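Local coordinates for intracellular protein transport protein USO1 (PDB 6LSU) that is required for protein transport from the endoplasmic reticulum to the Golgi complex, this chain being the globular head of the homodimeric tether, at residues Leu590-Lys604 against Leu631-Phe645. Sequence-based numbering, arbitrary orientation.
Sequences LFGDFKATNDFLSDK and LLGVAYEFSSKESPF
Phe-594, the first residue of helix 594-601, meets Phe-638, just past the last of helix 631-637, where these crossing segments have axes 9.5 Å apart at closest approach and N-to-C directions 123° apart. The ring of Phe-638 slides under the type II turn Leu-590 to Asp-593: Gly-592 N lies over the centre of one face, and Gly-592 CA sits 3.8 Å from the ring centroid as a CH-pi contact. Its edge points at the faces of Phe-591, with planes at 55°, and of Phe-594, nearly perpendicular at 88°. Were Phe-638 replaced by alanine, the turn would probably lose the ring that packs against Gly-592, and Phe-591 and Phe-594 the edge that meets their faces. Deeper in, Phe-600 takes Leu-631 CD2 over a face, 4.1 Å from its centroid, and Ala-635 CB at its edge, 3.5 Å from CD2 of Phe-600. At the far end Asn-598 OD1 lies 2.9 Å from Ser-643 OG, while Lys-604 CE packs over the Phe-645 ring, whose edge-to-face partners include Tyr-650 of helix 647-658. Within this armadillo-repeat part of the head, the chemistry is therefore chiefly aromatic and apolar, with the Asn-598 to Ser-643 pair a polar exception at the end of the Ser-640 to Ser-643 turn.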
# COMPACT_ATOMS: atom_id res chain seq x y z
N LEU A 590 12.46 27.45 -14.92
CA LEU A 590 13.53 28.40 -15.34
C LEU A 590 14.87 27.71 -15.16
O LEU A 590 15.75 27.87 -16.06
CB LEU A 590 13.45 29.67 -14.51
CG LEU A 590 12.80 30.87 -15.19
CD1 LEU A 590 11.40 30.53 -15.67
CD2 LEU A 590 12.75 32.04 -14.22
N PHE A 591 15.01 26.95 -14.08
CA PHE A 591 16.30 26.28 -13.76
C PHE A 591 16.80 25.45 -14.96
O PHE A 591 16.10 24.51 -15.42
CB PHE A 591 16.19 25.43 -12.50
CG PHE A 591 17.54 25.07 -11.96
CD1 PHE A 591 18.39 24.26 -12.70
CD2 PHE A 591 18.00 25.59 -10.76
CE1 PHE A 591 19.65 23.95 -12.23
CE2 PHE A 591 19.26 25.28 -10.30
CZ PHE A 591 20.09 24.47 -11.04
N GLY A 592 17.97 25.84 -15.48
CA GLY A 592 18.69 25.27 -16.63
C GLY A 592 17.94 25.45 -17.95
O GLY A 592 18.23 24.69 -18.88
N ASP A 593 17.00 26.40 -18.05
CA ASP A 593 16.23 26.62 -19.30
C ASP A 593 16.34 28.13 -19.67
O ASP A 593 15.52 28.97 -19.24
CB ASP A 593 14.82 26.03 -19.15
CG ASP A 593 13.95 26.11 -20.39
OD1 ASP A 593 14.44 26.63 -21.40
OD2 ASP A 593 12.80 25.66 -20.35
N PHE A 594 17.35 28.44 -20.47
CA PHE A 594 17.65 29.78 -21.04
C PHE A 594 16.41 30.39 -21.71
O PHE A 594 16.07 31.52 -21.39
CB PHE A 594 18.85 29.68 -21.98
CG PHE A 594 20.16 29.50 -21.24
CD1 PHE A 594 20.64 28.24 -20.93
CD2 PHE A 594 20.90 30.60 -20.85
CE1 PHE A 594 21.84 28.09 -20.24
CE2 PHE A 594 22.10 30.45 -20.16
CZ PHE A 594 22.57 29.19 -19.86
N LYS A 595 15.75 29.70 -22.62
CA LYS A 595 14.57 30.26 -23.31
C LYS A 595 13.46 30.57 -22.30
O LYS A 595 12.68 31.51 -22.54
CB LYS A 595 14.01 29.31 -24.38
CG LYS A 595 15.03 28.76 -25.37
CD LYS A 595 14.45 28.45 -26.75
CE LYS A 595 15.05 27.23 -27.42
NZ LYS A 595 16.53 27.19 -27.28
N ALA A 596 13.32 29.77 -21.24
CA ALA A 596 12.27 30.01 -20.22
C ALA A 596 12.67 31.23 -19.40
O ALA A 596 11.75 31.97 -19.00
CB ALA A 596 12.04 28.79 -19.35
N THR A 597 13.98 31.41 -19.14
CA THR A 597 14.49 32.56 -18.35
C THR A 597 14.24 33.85 -19.16
O THR A 597 13.78 34.84 -18.58
CB THR A 597 15.96 32.39 -17.95
OG1 THR A 597 16.07 31.36 -16.96
CG2 THR A 597 16.55 33.64 -17.34
N ASN A 598 14.46 33.82 -20.46
CA ASN A 598 14.23 34.98 -21.36
C ASN A 598 12.75 35.35 -21.35
O ASN A 598 12.44 36.58 -21.41
CB ASN A 598 14.78 34.73 -22.77
CG ASN A 598 16.29 34.71 -22.79
OD1 ASN A 598 16.95 34.84 -21.76
ND2 ASN A 598 16.86 34.53 -23.97
N ASP A 599 11.85 34.37 -21.30
CA ASP A 599 10.40 34.65 -21.36
C ASP A 599 10.06 35.36 -20.05
O ASP A 599 9.27 36.32 -20.10
CB ASP A 599 9.58 33.39 -21.58
CG ASP A 599 9.54 32.93 -23.03
OD1 ASP A 599 10.42 33.35 -23.82
OD2 ASP A 599 8.62 32.16 -23.34
N PHE A 600 10.68 34.92 -18.95
CA PHE A 600 10.40 35.47 -17.60
C PHE A 600 10.88 36.93 -17.51
O PHE A 600 10.08 37.80 -17.12
CB PHE A 600 11.07 34.62 -16.51
CG PHE A 600 10.84 35.11 -15.11
CD1 PHE A 600 9.55 35.25 -14.64
CD2 PHE A 600 11.90 35.51 -14.29
CE1 PHE A 600 9.29 35.69 -13.35
CE2 PHE A 600 11.66 35.99 -13.01
CZ PHE A 600 10.35 36.05 -12.53
N LEU A 601 12.14 37.16 -17.89
CA LEU A 601 12.89 38.46 -17.86
C LEU A 601 12.29 39.48 -18.83
O LEU A 601 12.65 40.63 -18.74
CB LEU A 601 14.35 38.22 -18.25
CG LEU A 601 15.18 37.46 -17.21
CD1 LEU A 601 16.61 37.34 -17.67
CD2 LEU A 601 15.14 38.09 -15.86
N SER A 602 11.44 39.07 -19.74
CA SER A 602 10.89 39.94 -20.80
C SER A 602 9.72 40.74 -20.26
O SER A 602 8.95 41.23 -21.09
CB SER A 602 10.44 39.11 -21.99
OG SER A 602 9.12 38.65 -21.77
N ASP A 603 9.54 40.83 -18.94
CA ASP A 603 8.43 41.67 -18.39
C ASP A 603 8.85 42.28 -17.06
O ASP A 603 8.54 41.67 -16.02
CB ASP A 603 7.12 40.90 -18.20
CG ASP A 603 5.98 41.81 -17.82
OD1 ASP A 603 6.27 42.97 -17.40
OD2 ASP A 603 4.82 41.37 -17.96
N LYS A 604 9.49 43.47 -17.16
CA LYS A 604 10.10 44.23 -16.04
C LYS A 604 9.02 44.46 -14.99
O LYS A 604 9.38 44.43 -13.79
CB LYS A 604 10.73 45.55 -16.50
CG LYS A 604 12.22 45.66 -16.27
CD LYS A 604 12.68 47.08 -16.05
CE LYS A 604 14.16 47.30 -16.32
NZ LYS A 604 14.42 48.73 -16.61
N LEU A 631 13.27 32.72 -7.07
CA LEU A 631 12.85 32.89 -8.48
C LEU A 631 13.82 33.86 -9.16
O LEU A 631 14.31 33.54 -10.31
CB LEU A 631 11.42 33.40 -8.50
CG LEU A 631 10.57 32.92 -9.66
CD1 LEU A 631 9.37 33.86 -9.90
CD2 LEU A 631 11.42 32.82 -10.93
N LEU A 632 14.05 35.02 -8.53
CA LEU A 632 14.83 36.13 -9.14
C LEU A 632 16.30 35.71 -9.27
O LEU A 632 16.89 35.94 -10.36
CB LEU A 632 14.68 37.38 -8.27
CG LEU A 632 13.26 37.94 -8.24
CD1 LEU A 632 13.13 39.02 -7.19
CD2 LEU A 632 12.86 38.47 -9.62
N GLY A 633 16.85 35.15 -8.21
CA GLY A 633 18.19 34.54 -8.24
C GLY A 633 18.33 33.56 -9.38
O GLY A 633 19.25 33.75 -10.19
N VAL A 634 17.43 32.58 -9.47
CA VAL A 634 17.54 31.48 -10.48
C VAL A 634 17.44 32.15 -11.84
O VAL A 634 18.27 31.83 -12.70
CB VAL A 634 16.49 30.35 -10.24
CG1 VAL A 634 16.29 29.47 -11.48
CG2 VAL A 634 16.85 29.50 -9.04
N ALA A 635 16.48 33.06 -12.02
CA ALA A 635 16.27 33.80 -13.29
C ALA A 635 17.58 34.51 -13.64
O ALA A 635 17.94 34.56 -14.83
CB ALA A 635 15.13 34.79 -13.17
N TYR A 636 18.30 35.01 -12.62
CA TYR A 636 19.61 35.65 -12.87
C TYR A 636 20.58 34.62 -13.49
O TYR A 636 21.15 34.91 -14.55
CB TYR A 636 20.18 36.32 -11.61
CG TYR A 636 21.60 36.72 -11.86
CD1 TYR A 636 21.93 37.51 -12.94
CD2 TYR A 636 22.62 36.23 -11.08
CE1 TYR A 636 23.24 37.82 -13.25
CE2 TYR A 636 23.94 36.53 -11.37
CZ TYR A 636 24.25 37.34 -12.45
OH TYR A 636 25.54 37.64 -12.73
N GLU A 637 20.73 33.45 -12.86
CA GLU A 637 21.70 32.36 -13.21
C GLU A 637 21.58 31.87 -14.66
O GLU A 637 22.58 31.33 -15.18
CB GLU A 637 21.44 31.16 -12.31
CG GLU A 637 22.37 30.00 -12.58
CD GLU A 637 23.72 30.12 -11.89
OE1 GLU A 637 24.73 29.68 -12.48
OE2 GLU A 637 23.74 30.60 -10.74
N PHE A 638 20.42 31.99 -15.29
CA PHE A 638 20.23 31.49 -16.67
C PHE A 638 19.87 32.68 -17.57
O PHE A 638 19.39 32.45 -18.70
CB PHE A 638 19.27 30.30 -16.62
CG PHE A 638 19.75 29.21 -15.68
CD1 PHE A 638 20.81 28.39 -16.03
CD2 PHE A 638 19.19 29.03 -14.42
CE1 PHE A 638 21.28 27.41 -15.17
CE2 PHE A 638 19.64 28.03 -13.56
CZ PHE A 638 20.69 27.21 -13.94
N SER A 639 20.13 33.90 -17.10
CA SER A 639 20.13 35.15 -17.92
C SER A 639 21.39 35.20 -18.78
O SER A 639 22.46 34.80 -18.28
CB SER A 639 20.08 36.36 -17.04
OG SER A 639 21.29 36.45 -16.29
N SER A 640 21.30 35.71 -20.01
CA SER A 640 22.46 35.98 -20.89
C SER A 640 22.50 37.46 -21.30
O SER A 640 21.59 38.25 -20.89
CB SER A 640 22.44 35.06 -22.09
OG SER A 640 21.67 35.60 -23.16
N LYS A 641 23.52 37.84 -22.08
CA LYS A 641 23.71 39.18 -22.68
C LYS A 641 22.48 39.58 -23.49
O LYS A 641 22.14 40.78 -23.46
CB LYS A 641 24.87 39.18 -23.66
CG LYS A 641 26.25 39.36 -23.06
CD LYS A 641 27.36 38.90 -23.99
CE LYS A 641 27.10 39.21 -25.46
NZ LYS A 641 28.35 39.24 -26.25
N GLU A 642 21.88 38.63 -24.22
CA GLU A 642 20.76 38.91 -25.16
C GLU A 642 19.43 38.42 -24.56
O GLU A 642 18.46 38.28 -25.34
CB GLU A 642 21.03 38.32 -26.55
CG GLU A 642 21.60 39.32 -27.57
CD GLU A 642 20.66 40.41 -28.12
OE1 GLU A 642 19.58 40.66 -27.53
OE2 GLU A 642 21.03 41.01 -29.15
N SER A 643 19.34 38.24 -23.23
CA SER A 643 18.02 38.12 -22.55
C SER A 643 17.33 39.48 -22.60
O SER A 643 17.98 40.49 -22.31
CB SER A 643 18.10 37.66 -21.10
OG SER A 643 19.08 36.67 -20.88
N PRO A 644 16.00 39.52 -22.81
CA PRO A 644 15.24 40.77 -22.90
C PRO A 644 15.50 41.77 -21.77
O PRO A 644 15.47 42.94 -22.02
CB PRO A 644 13.78 40.30 -22.85
CG PRO A 644 13.84 38.94 -23.50
CD PRO A 644 15.11 38.35 -22.94
N PHE A 645 15.71 41.29 -20.55
CA PHE A 645 16.31 42.08 -19.46
C PHE A 645 17.75 41.62 -19.42
O PHE A 645 18.03 40.55 -18.88
CB PHE A 645 15.50 41.89 -18.17
CG PHE A 645 15.76 42.89 -17.07
CD1 PHE A 645 17.00 43.47 -16.86
CD2 PHE A 645 14.76 43.17 -16.15
CE1 PHE A 645 17.22 44.31 -15.78
CE2 PHE A 645 14.98 44.01 -15.08
CZ PHE A 645 16.22 44.58 -14.89